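Local coordinates for uracil-DNA glycosylase (Sulfolobus tokodaii str. 7, PDB 4ZBY), which belongs to the uracil-DNA glycosylase superfamily, an alpha/beta fold, and carries an iron/sulfur cluster and a bound uracil in its structure, at residues E9-C14 with A26-G31; C17-F22 with E96-A101; V83-P88 with S103-R108. One frame throughout, in Å; residues are numbered along the deposited sequence.

Contact 1 of 3, residues E9-C14 with A26-G31; sequences EEVISC and AVPGEG. With SF4 (iron/sulfur cluster), chain B.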
loop_
_atom_site.group_PDB
_atom_site.type_symbol
_atom_site.label_atom_id
_atom_site.label_comp_id
_atom_site.label_asym_id
_atom_site.label_seq_id
_atom_site.Cartn_x
_atom_site.Cartn_y
_atom_site.Cartn_z
ATOM N N GLU A 9 15.718 7.688 3.598
ATOM C CA GLU A 9 16.472 8.932 3.583
ATOM C C GLU A 9 16.192 9.770 2.356
ATOM O O GLU A 9 16.055 10.990 2.447
ATOM C CB GLU A 9 17.959 8.637 3.656
ATOM C CG GLU A 9 18.344 8.117 5.012
ATOM C CD GLU A 9 17.776 8.989 6.118
ATOM O OE1 GLU A 9 18.216 10.161 6.232
ATOM O OE2 GLU A 9 16.870 8.514 6.848
ATOM N N GLU A 10 16.124 9.107 1.207
ATOM C CA GLU A 10 15.887 9.792 -0.057
ATOM C C GLU A 10 14.508 10.404 -0.080
ATOM O O GLU A 10 14.363 11.541 -0.509
ATOM C CB GLU A 10 16.039 8.834 -1.235
ATOM C CG GLU A 10 17.472 8.352 -1.436
ATOM C CD GLU A 10 17.612 7.486 -2.663
ATOM O OE1 GLU A 10 16.760 7.614 -3.569
ATOM O OE2 GLU A 10 18.579 6.674 -2.724
ATOM N N VAL A 11 13.508 9.640 0.360
ATOM C CA VAL A 11 12.121 10.128 0.353
ATOM C C VAL A 11 11.975 11.347 1.270
ATOM O O VAL A 11 11.349 12.337 0.904
ATOM C CB VAL A 11 11.144 9.037 0.781
ATOM C CG1 VAL A 11 9.760 9.635 1.162
ATOM C CG2 VAL A 11 10.987 8.008 -0.345
ATOM N N ILE A 12 12.581 11.279 2.452
ATOM C CA ILE A 12 12.415 12.346 3.436
ATOM C C ILE A 12 12.931 13.688 2.923
ATOM O O ILE A 12 12.392 14.751 3.277
ATOM C CB ILE A 12 13.096 11.955 4.744
ATOM C CG1 ILE A 12 12.181 10.969 5.497
ATOM C CG2 ILE A 12 13.430 13.182 5.587
ATOM C CD1 ILE A 12 12.863 10.347 6.706
ATOM N N SER A 13 13.929 13.652 2.046
ATOM C CA SER A 13 14.443 14.899 1.462
ATOM C C SER A 13 14.131 15.081 -0.011
ATOM O O SER A 13 14.711 15.964 -0.656
ATOM C CB SER A 13 15.953 14.978 1.637
ATOM O OG SER A 13 16.282 15.094 3.002
ATOM N N CYS A 14 13.235 14.247 -0.534
ATOM C CA CYS A 14 12.966 14.196 -1.972
ATOM C C CYS A 14 12.294 15.431 -2.535
ATOM O O CYS A 14 11.344 15.949 -1.952
ATOM C CB CYS A 14 12.088 12.985 -2.282
ATOM S SG CYS A 14 11.869 12.714 -4.041
ATOM N N ALA A 26 7.426 13.972 4.308
ATOM C CA ALA A 26 7.244 12.887 3.335
ATOM C C ALA A 26 6.972 11.634 4.144
ATOM O O ALA A 26 7.351 11.574 5.318
ATOM C CB ALA A 26 8.488 12.712 2.464
ATOM N N VAL A 27 6.370 10.622 3.519
ATOM C CA VAL A 27 5.975 9.402 4.216
ATOM C C VAL A 27 6.501 8.193 3.460
ATOM O O VAL A 27 5.804 7.669 2.553
ATOM C CB VAL A 27 4.424 9.319 4.340
ATOM C CG1 VAL A 27 3.992 8.111 5.135
ATOM C CG2 VAL A 27 3.856 10.611 5.001
ATOM N N PRO A 28 7.712 7.720 3.814
ATOM C CA PRO A 28 8.301 6.599 3.068
ATOM C C PRO A 28 7.611 5.252 3.326
ATOM O O PRO A 28 7.588 4.396 2.436
ATOM C CB PRO A 28 9.759 6.556 3.557
ATOM C CG PRO A 28 9.788 7.316 4.816
ATOM C CD PRO A 28 8.672 8.365 4.718
ATOM N N GLY A 29 6.992 5.089 4.483
ATOM C CA GLY A 29 6.406 3.797 4.823
ATOM C C GLY A 29 7.155 3.264 6.020
ATOM O O GLY A 29 8.246 3.736 6.311
ATOM N N GLU A 30 6.580 2.267 6.691
ATOM C CA GLU A 30 7.205 1.724 7.885
ATOM C C GLU A 30 6.836 0.254 8.049
ATOM O O GLU A 30 5.773 -0.185 7.584
ATOM C CB GLU A 30 6.800 2.547 9.121
ATOM C CG GLU A 30 5.331 2.472 9.508
ATOM C CD GLU A 30 4.943 3.441 10.629
ATOM O OE1 GLU A 30 5.789 4.239 11.080
ATOM O OE2 GLU A 30 3.777 3.390 11.063
ATOM N N GLY A 31 7.711 -0.503 8.712
ATOM C CA GLY A 31 7.394 -1.868 9.041
ATOM C C GLY A 31 8.562 -2.805 8.895
ATOM O O GLY A 31 9.710 -2.387 8.709
HETATM FE FE1 SF4 B . 7.195 13.479 -5.161
HETATM FE FE2 SF4 B . 9.476 12.726 -4.001
HETATM FE FE3 SF4 B . 7.299 13.195 -2.483
HETATM FE FE4 SF4 B . 7.399 11.045 -4.053
HETATM S S1 SF4 B . 8.708 11.458 -2.242
HETATM S S2 SF4 B . 5.652 12.436 -3.821
HETATM S S3 SF4 B . 8.567 11.839 -5.849
HETATM S S4 SF4 B . 8.438 14.726 -3.786
HETATM O O HOH W 1 10.069 14.922 4.947
#
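Val11 turns its CG1 anti to its own backbone N (chi1 164°), and this methyl is what meets Ala26 and Pro28 across the contact. Its first partner is Ala26, whose CB lies 3.6 Å from Val11 CG1. Against the proline it sits almost equally far from N, CA, CB and CD of the Pro28 ring, 3.9 Å from CB, so a single branch bridges two residues on the approach to strand 30-31. The same alanine methyl presses on the backbone too: Ala26 CB stands 3.3 Å from Val11 O, a carbonyl oxygen already engaged by Cys14 N at 3.0 Å. Ile12 adds a looser contact at the exposed margin, with its CG1 4.4 Å from Pro28 CG.

No direct hydrogen bond joins the segments. A water does the joining instead, donating to Ile12 O (2.9 Å) and accepting from Ala26 N (2.9 Å); the last helical carbonyl and the start of the incoming loop are thus satisfied by one molecule.

The second decisive torsion belongs to Cys14. Its SG is anti to the backbone N (chi1 -173°) and binds iron FE2 of the cluster at 2.4 Å, just after Ser13 has left helical geometry. Tyr105 of helix 96-113 touches both Val11 and Cys14, while Pro28 O accepts hydrogen bonds from Thr81 and Gln109, fixing the loop to its surroundings.

The example illustrates how a metal site can be attached to a fold by ordinary apolar contacts: helix 4-12 is laid against the chain leading into the edge strand of the mixed sheet, and its end delivers the first cysteine of a Cys-X-X-Cys pair, as in the iron/sulfur-containing uracil-DNA glycosylases.

Contact 2 of 3, residues C17-F22 with E96-A101; sequences CKLWQF and EDEITA. With SF4 (iron/sulfur cluster), chain B.
Lys18 makes salt bridges to Glu98 and Asp97, neighbours on helix 96-113, and charge dominates the contact. The lysine side chain crosses the side chains of Glu98 and Asp97 at about a right angle, and a bend at chi4 (-59°) sets NZ 2.6 Å from Glu98 OE2 in a hydrogen-bonded salt bridge. That oxygen is met from above the carboxylate plane, 40° out of it. The second bridge is longer, with Lys18 NZ 3.3 Å from Asp97 OD1. Arg92 adds a further positive partner to Glu98 OE2, and Glu95 N donates to OE1.

Among the hydrogen bonds, a water accepts from Lys18 N (2.9 Å) and donates to Asp97 OD2, so Asp97 meets Lys18 twice, at NZ through OD1 and at the backbone N through OD2 and the water. Within the loop, Leu19 N points at Cys17 SG over 3.5 Å in a nearly straight bond (163°).

The apolar contact is Cys17 CB resting 3.8 Å from Ala101 CB. Separately, the Leu19 side chain crosses that of Glu98 at about a right angle, its methyl CD2 3.3 Å from the charged Glu98 OE2.

Metal binding completes the set: Cys17 SG holds iron FE1 at 2.3 Å.

Chemically, the N-H donated to the thiolate would be expected to temper its negative charge, while lysine and arginine together probably stabilise the ionised form of the buried Glu98; the salt bridges join 17-22 to helix 96-113 beside the cluster.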
loop_
_atom_site.group_PDB
_atom_site.type_symbol
_atom_site.label_atom_id
_atom_site.label_comp_id
_atom_site.label_asym_id
_atom_site.label_seq_id
_atom_site.Cartn_x
_atom_site.Cartn_y
_atom_site.Cartn_z
ATOM N N CYS A 17 9.172 15.486 -7.413
ATOM C CA CYS A 17 7.968 16.001 -8.063
ATOM C C CYS A 17 7.441 17.209 -7.307
ATOM O O CYS A 17 7.972 17.568 -6.262
ATOM C CB CYS A 17 6.885 14.928 -8.186
ATOM S SG CYS A 17 5.933 14.630 -6.700
ATOM N N LYS A 18 6.420 17.872 -7.848
ATOM C CA LYS A 18 5.999 19.132 -7.256
ATOM C C LYS A 18 5.326 18.995 -5.890
ATOM O O LYS A 18 5.074 19.994 -5.214
ATOM C CB LYS A 18 5.061 19.873 -8.227
ATOM C CG LYS A 18 3.782 19.131 -8.535
ATOM C CD LYS A 18 2.939 19.878 -9.574
ATOM C CE LYS A 18 1.681 19.100 -9.917
ATOM N NZ LYS A 18 1.957 17.733 -10.476
ATOM N N LEU A 19 5.056 17.773 -5.454
ATOM C CA LEU A 19 4.380 17.597 -4.176
ATOM C C LEU A 19 5.232 18.003 -2.977
ATOM O O LEU A 19 4.681 18.254 -1.895
ATOM C CB LEU A 19 3.932 16.144 -3.987
ATOM C CG LEU A 19 2.880 15.668 -4.994
ATOM C CD1 LEU A 19 2.348 14.265 -4.709
ATOM C CD2 LEU A 19 1.756 16.719 -5.059
ATOM N N TRP A 20 6.554 18.065 -3.152
ATOM C CA TRP A 20 7.413 18.344 -2.006
ATOM C C TRP A 20 7.095 19.704 -1.404
ATOM O O TRP A 20 7.209 19.881 -0.200
ATOM C CB TRP A 20 8.904 18.262 -2.388
ATOM C CG TRP A 20 9.424 19.512 -3.071
ATOM C CD1 TRP A 20 9.456 19.762 -4.410
ATOM C CD2 TRP A 20 9.981 20.667 -2.433
ATOM N NE1 TRP A 20 10.000 21.000 -4.648
ATOM C CE2 TRP A 20 10.333 21.576 -3.449
ATOM C CE3 TRP A 20 10.221 21.018 -1.102
ATOM C CZ2 TRP A 20 10.906 22.809 -3.174
ATOM C CZ3 TRP A 20 10.783 22.241 -0.832
ATOM C CH2 TRP A 20 11.126 23.122 -1.863
ATOM N N GLN A 21 6.682 20.664 -2.236
ATOM C CA GLN A 21 6.502 22.020 -1.779
ATOM C C GLN A 21 5.396 22.200 -0.748
ATOM O O GLN A 21 5.397 23.182 -0.011
ATOM C CB GLN A 21 6.238 22.943 -2.980
ATOM C CG GLN A 21 4.894 22.712 -3.636
ATOM C CD GLN A 21 4.736 23.483 -4.941
ATOM O OE1 GLN A 21 4.473 24.695 -4.942
ATOM N NE2 GLN A 21 4.885 22.782 -6.061
ATOM N N PHE A 22 4.470 21.250 -0.688
ATOM C CA PHE A 22 3.298 21.375 0.171
ATOM C C PHE A 22 3.462 20.681 1.521
ATOM O O PHE A 22 2.706 20.939 2.474
ATOM C CB PHE A 22 2.070 20.779 -0.525
ATOM C CG PHE A 22 1.820 21.332 -1.898
ATOM C CD1 PHE A 22 1.542 22.683 -2.077
ATOM C CD2 PHE A 22 1.844 20.493 -3.003
ATOM C CE1 PHE A 22 1.311 23.200 -3.355
ATOM C CE2 PHE A 22 1.609 20.984 -4.270
ATOM C CZ PHE A 22 1.339 22.341 -4.450
ATOM N N GLU A 96 -0.600 11.815 -12.715
ATOM C CA GLU A 96 0.140 10.696 -13.283
ATOM C C GLU A 96 1.641 10.978 -13.228
ATOM O O GLU A 96 2.415 10.067 -12.945
ATOM C CB GLU A 96 -0.308 10.395 -14.722
ATOM C CG GLU A 96 -1.660 9.667 -14.832
ATOM C CD GLU A 96 -1.735 8.360 -14.036
ATOM O OE1 GLU A 96 -0.719 7.636 -13.926
ATOM O OE2 GLU A 96 -2.824 8.054 -13.508
ATOM N N ASP A 97 2.045 12.227 -13.457
ATOM C CA ASP A 97 3.464 12.561 -13.413
ATOM C C ASP A 97 4.015 12.412 -11.992
ATOM O O ASP A 97 5.217 12.214 -11.799
ATOM C CB ASP A 97 3.722 13.975 -13.944
ATOM C CG ASP A 97 3.347 15.064 -12.949
ATOM O OD1 ASP A 97 2.200 15.070 -12.477
ATOM O OD2 ASP A 97 4.200 15.928 -12.642
ATOM N N GLU A 98 3.136 12.492 -10.998
ATOM C CA GLU A 98 3.572 12.318 -9.615
ATOM C C GLU A 98 3.738 10.827 -9.314
ATOM O O GLU A 98 4.689 10.416 -8.646
ATOM C CB GLU A 98 2.582 12.993 -8.655
ATOM C CG GLU A 98 2.626 14.516 -8.771
ATOM C CD GLU A 98 1.362 15.206 -8.280
ATOM O OE1 GLU A 98 0.423 14.517 -7.821
ATOM O OE2 GLU A 98 1.350 16.451 -8.337
ATOM N N ILE A 99 2.831 10.011 -9.834
ATOM C CA ILE A 99 2.961 8.566 -9.670
ATOM C C ILE A 99 4.213 8.088 -10.403
ATOM O O ILE A 99 4.985 7.291 -9.870
ATOM C CB ILE A 99 1.715 7.837 -10.179
ATOM C CG1 ILE A 99 0.551 8.076 -9.212
ATOM C CG2 ILE A 99 1.966 6.313 -10.296
ATOM C CD1 ILE A 99 -0.804 7.682 -9.769
ATOM N N THR A 100 4.415 8.588 -11.616
ATOM C CA THR A 100 5.602 8.249 -12.396
ATOM C C THR A 100 6.888 8.632 -11.657
ATOM O O THR A 100 7.853 7.861 -11.632
ATOM C CB THR A 100 5.571 8.926 -13.785
ATOM O OG1 THR A 100 4.478 8.397 -14.542
ATOM C CG2 THR A 100 6.856 8.663 -14.536
ATOM N N ALA A 101 6.888 9.795 -11.014
ATOM C CA ALA A 101 8.079 10.283 -10.315
ATOM C C ALA A 101 8.377 9.504 -9.043
ATOM O O ALA A 101 9.536 9.250 -8.716
ATOM C CB ALA A 101 7.934 11.764 -9.985
HETATM FE FE1 SF4 B . 7.195 13.479 -5.161
HETATM FE FE2 SF4 B . 9.476 12.726 -4.001
HETATM FE FE3 SF4 B . 7.299 13.195 -2.483
HETATM FE FE4 SF4 B . 7.399 11.045 -4.053
HETATM S S1 SF4 B . 8.708 11.458 -2.242
HETATM S S2 SF4 B . 5.652 12.436 -3.821
HETATM S S3 SF4 B . 8.567 11.839 -5.849
HETATM S S4 SF4 B . 8.438 14.726 -3.786
HETATM O O HOH W 2 5.690 17.268 -10.620
#

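Contact 3 of 3, residues V83-P88 with S103-R108; sequences VVKCRP and SPYLDR. With SF4 (iron/sulfur cluster), chain B.
Lys85 and Tyr105 meet in the wall of the iron/sulfur cluster pocket, where the loop after strand 79-82 of the alpha/beta fold is packed on helix 96-113. The loop supplies the third cysteine: Cys86 SG binds iron FE3 at 2.3 Å. Other side chains line the cage without binding metal. Val84 CG1 approaches sulfide S2 to 3.7 Å, and from the helix Tyr105 CE2 comes within 3.9 Å of S1, its ring inclined to the cluster and to the lysine chain.

Between the segments themselves the contact is made by carbon. Lys85 runs obliquely past the tyrosine, its CE 3.9 Å from Tyr105 CB. The next residue of the helix, Leu106, reaches the backbone of Val83, CD2 lying 4.1 Å from Val83 CA. Tyr128 of helix 123-133 touches Val83, Ser103 and Leu106 and so covers this region from a third element.

The lysine illustrates how a long side chain can be apolar along its length and polar at its tip. A bend at chi4 (63°) directs NZ into a buried group of acceptors, Asn82 O, Gln109 OE1 and Thr81 OG1, which would probably favour its charged form. With a water there are four acceptors around three N-H bonds, so they cannot each have a hydrogen of their own. Asn82 also belongs to the uracil pocket, and Val83 and Val84 make backbone hydrogen bonds to Gly41 and Glu42 of that pocket, so the end of strand 79-82 and the loop after it link the two sites.

No direct hydrogen bond crosses the contact; that single water spans it, donating to Val83 O at 2.8 Å, accepting from Lys85 NZ at 2.8 Å and, more weakly, from Leu106 N at 3.2 Å.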
loop_
_atom_site.group_PDB
_atom_site.type_symbol
_atom_site.label_atom_id
_atom_site.label_comp_id
_atom_site.label_asym_id
_atom_site.label_seq_id
_atom_site.Cartn_x
_atom_site.Cartn_y
_atom_site.Cartn_z
ATOM N N VAL A 83 1.826 4.341 -2.995
ATOM C CA VAL A 83 2.458 4.493 -4.299
ATOM C C VAL A 83 3.063 5.903 -4.447
ATOM O O VAL A 83 4.105 6.072 -5.090
ATOM C CB VAL A 83 1.453 4.182 -5.438
ATOM C CG1 VAL A 83 0.276 5.140 -5.398
ATOM C CG2 VAL A 83 2.140 4.210 -6.798
ATOM N N VAL A 84 2.434 6.907 -3.825
ATOM C CA VAL A 84 2.978 8.250 -3.784
ATOM C C VAL A 84 3.222 8.595 -2.318
ATOM O O VAL A 84 2.409 8.251 -1.451
ATOM C CB VAL A 84 2.014 9.264 -4.439
ATOM C CG1 VAL A 84 2.379 10.697 -4.099
ATOM C CG2 VAL A 84 2.046 9.049 -5.957
ATOM N N LYS A 85 4.341 9.248 -2.039
ATOM C CA LYS A 85 4.747 9.375 -0.649
ATOM C C LYS A 85 4.639 10.780 -0.033
ATOM O O LYS A 85 4.981 10.987 1.147
ATOM C CB LYS A 85 6.158 8.793 -0.516
ATOM C CG LYS A 85 6.116 7.259 -0.749
ATOM C CD LYS A 85 7.469 6.723 -1.126
ATOM C CE LYS A 85 7.588 5.255 -0.789
ATOM N NZ LYS A 85 6.650 4.352 -1.529
ATOM N N CYS A 86 4.095 11.733 -0.788
ATOM C CA CYS A 86 3.750 13.037 -0.233
ATOM C C CYS A 86 2.275 13.328 -0.443
ATOM O O CYS A 86 1.679 12.846 -1.389
ATOM C CB CYS A 86 4.576 14.148 -0.865
ATOM S SG CYS A 86 6.339 13.897 -0.486
ATOM N N ARG A 87 1.705 14.087 0.484
ATOM C CA ARG A 87 0.281 14.477 0.424
ATOM C C ARG A 87 -0.024 15.432 -0.719
ATOM O O ARG A 87 0.489 16.537 -0.759
ATOM C CB ARG A 87 -0.129 15.140 1.742
ATOM C CG ARG A 87 -1.610 15.480 1.851
ATOM C CD ARG A 87 -1.840 16.524 2.931
ATOM N NE ARG A 87 -3.262 16.692 3.208
ATOM C CZ ARG A 87 -3.764 17.629 4.008
ATOM N NH1 ARG A 87 -5.072 17.700 4.200
ATOM N NH2 ARG A 87 -2.960 18.491 4.618
ATOM N N PRO A 88 -0.898 15.021 -1.638
ATOM C CA PRO A 88 -1.282 15.981 -2.672
ATOM C C PRO A 88 -2.117 17.082 -2.056
ATOM O O PRO A 88 -2.816 16.834 -1.078
ATOM C CB PRO A 88 -2.093 15.136 -3.661
ATOM C CG PRO A 88 -1.608 13.721 -3.429
ATOM C CD PRO A 88 -1.342 13.649 -1.942
ATOM N N SER A 103 6.874 6.433 -7.940
ATOM C CA SER A 103 6.742 4.982 -7.879
ATOM C C SER A 103 8.068 4.185 -7.902
ATOM O O SER A 103 8.096 3.076 -7.373
ATOM C CB SER A 103 5.813 4.487 -8.993
ATOM O OG SER A 103 6.299 4.798 -10.276
ATOM N N PRO A 104 9.172 4.741 -8.452
ATOM C CA PRO A 104 10.397 3.934 -8.345
ATOM C C PRO A 104 10.807 3.627 -6.904
ATOM O O PRO A 104 11.479 2.610 -6.678
ATOM C CB PRO A 104 11.448 4.802 -9.035
ATOM C CG PRO A 104 10.668 5.542 -10.080
ATOM C CD PRO A 104 9.356 5.868 -9.389
ATOM N N TYR A 105 10.395 4.460 -5.947
ATOM C CA TYR A 105 10.648 4.159 -4.537
ATOM C C TYR A 105 9.905 2.906 -4.124
ATOM O O TYR A 105 10.469 2.045 -3.462
ATOM C CB TYR A 105 10.214 5.316 -3.630
ATOM C CG TYR A 105 11.064 6.578 -3.730
ATOM C CD1 TYR A 105 12.451 6.498 -3.673
ATOM C CD2 TYR A 105 10.469 7.840 -3.856
ATOM C CE1 TYR A 105 13.243 7.628 -3.710
ATOM C CE2 TYR A 105 11.251 8.988 -3.899
ATOM C CZ TYR A 105 12.651 8.862 -3.825
ATOM O OH TYR A 105 13.465 9.971 -3.878
ATOM N N LEU A 106 8.632 2.810 -4.505
ATOM C CA LEU A 106 7.863 1.595 -4.199
ATOM C C LEU A 106 8.470 0.335 -4.868
ATOM O O LEU A 106 8.579 -0.713 -4.236
ATOM C CB LEU A 106 6.414 1.781 -4.642
ATOM C CG LEU A 106 5.495 0.570 -4.455
ATOM C CD1 LEU A 106 5.406 0.226 -2.995
ATOM C CD2 LEU A 106 4.110 0.865 -5.024
ATOM N N ASP A 107 8.837 0.457 -6.138
ATOM C CA ASP A 107 9.528 -0.610 -6.870
ATOM C C ASP A 107 10.726 -1.088 -6.058
ATOM O O ASP A 107 10.955 -2.288 -5.904
ATOM C CB ASP A 107 10.030 -0.143 -8.234
ATOM C CG ASP A 107 8.923 0.213 -9.192
ATOM O OD1 ASP A 107 7.761 -0.172 -8.965
ATOM O OD2 ASP A 107 9.234 0.871 -10.195
ATOM N N ARG A 108 11.497 -0.131 -5.549
ATOM C CA ARG A 108 12.708 -0.464 -4.802
ATOM C C ARG A 108 12.374 -1.131 -3.483
ATOM O O ARG A 108 13.096 -2.037 -3.034
ATOM C CB ARG A 108 13.548 0.791 -4.570
ATOM C CG ARG A 108 14.184 1.300 -5.856
ATOM C CD ARG A 108 14.779 2.698 -5.702
ATOM N NE ARG A 108 15.763 2.789 -4.623
ATOM C CZ ARG A 108 16.284 3.939 -4.210
ATOM N NH1 ARG A 108 15.899 5.069 -4.791
ATOM N NH2 ARG A 108 17.173 3.964 -3.224
HETATM FE FE1 SF4 B . 7.195 13.479 -5.161
HETATM FE FE2 SF4 B . 9.476 12.726 -4.001
HETATM FE FE3 SF4 B . 7.299 13.195 -2.483
HETATM FE FE4 SF4 B . 7.399 11.045 -4.053
HETATM S S1 SF4 B . 8.708 11.458 -2.242
HETATM S S2 SF4 B . 5.652 12.436 -3.821
HETATM S S3 SF4 B . 8.567 11.839 -5.849
HETATM S S4 SF4 B . 8.438 14.726 -3.786
HETATM O O HOH W 3 6.579 5.197 -4.223
#

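From the N terminus, contact 1 closes the short loop between helix 4-12 and the lead-in to strand 30-31. Contact 2 starts within that loop, at 17-22, and reaches far along the chain to the start of helix 96-113, so contacts 1 and 2 cross. Contact 3 opens at 83-88, before contact 2 has closed, and ends later on the same helix; these two cross as well, whereas contacts 1 and 3 follow in series. Direct touches stitch them together: Val27 to Lys85, Glu10 to Arg108, Leu19 to Val84. The cluster is common to all three, tying the N-terminal helix and loop to helix 96-113 and the loop 83-88 that follows strand 79-82.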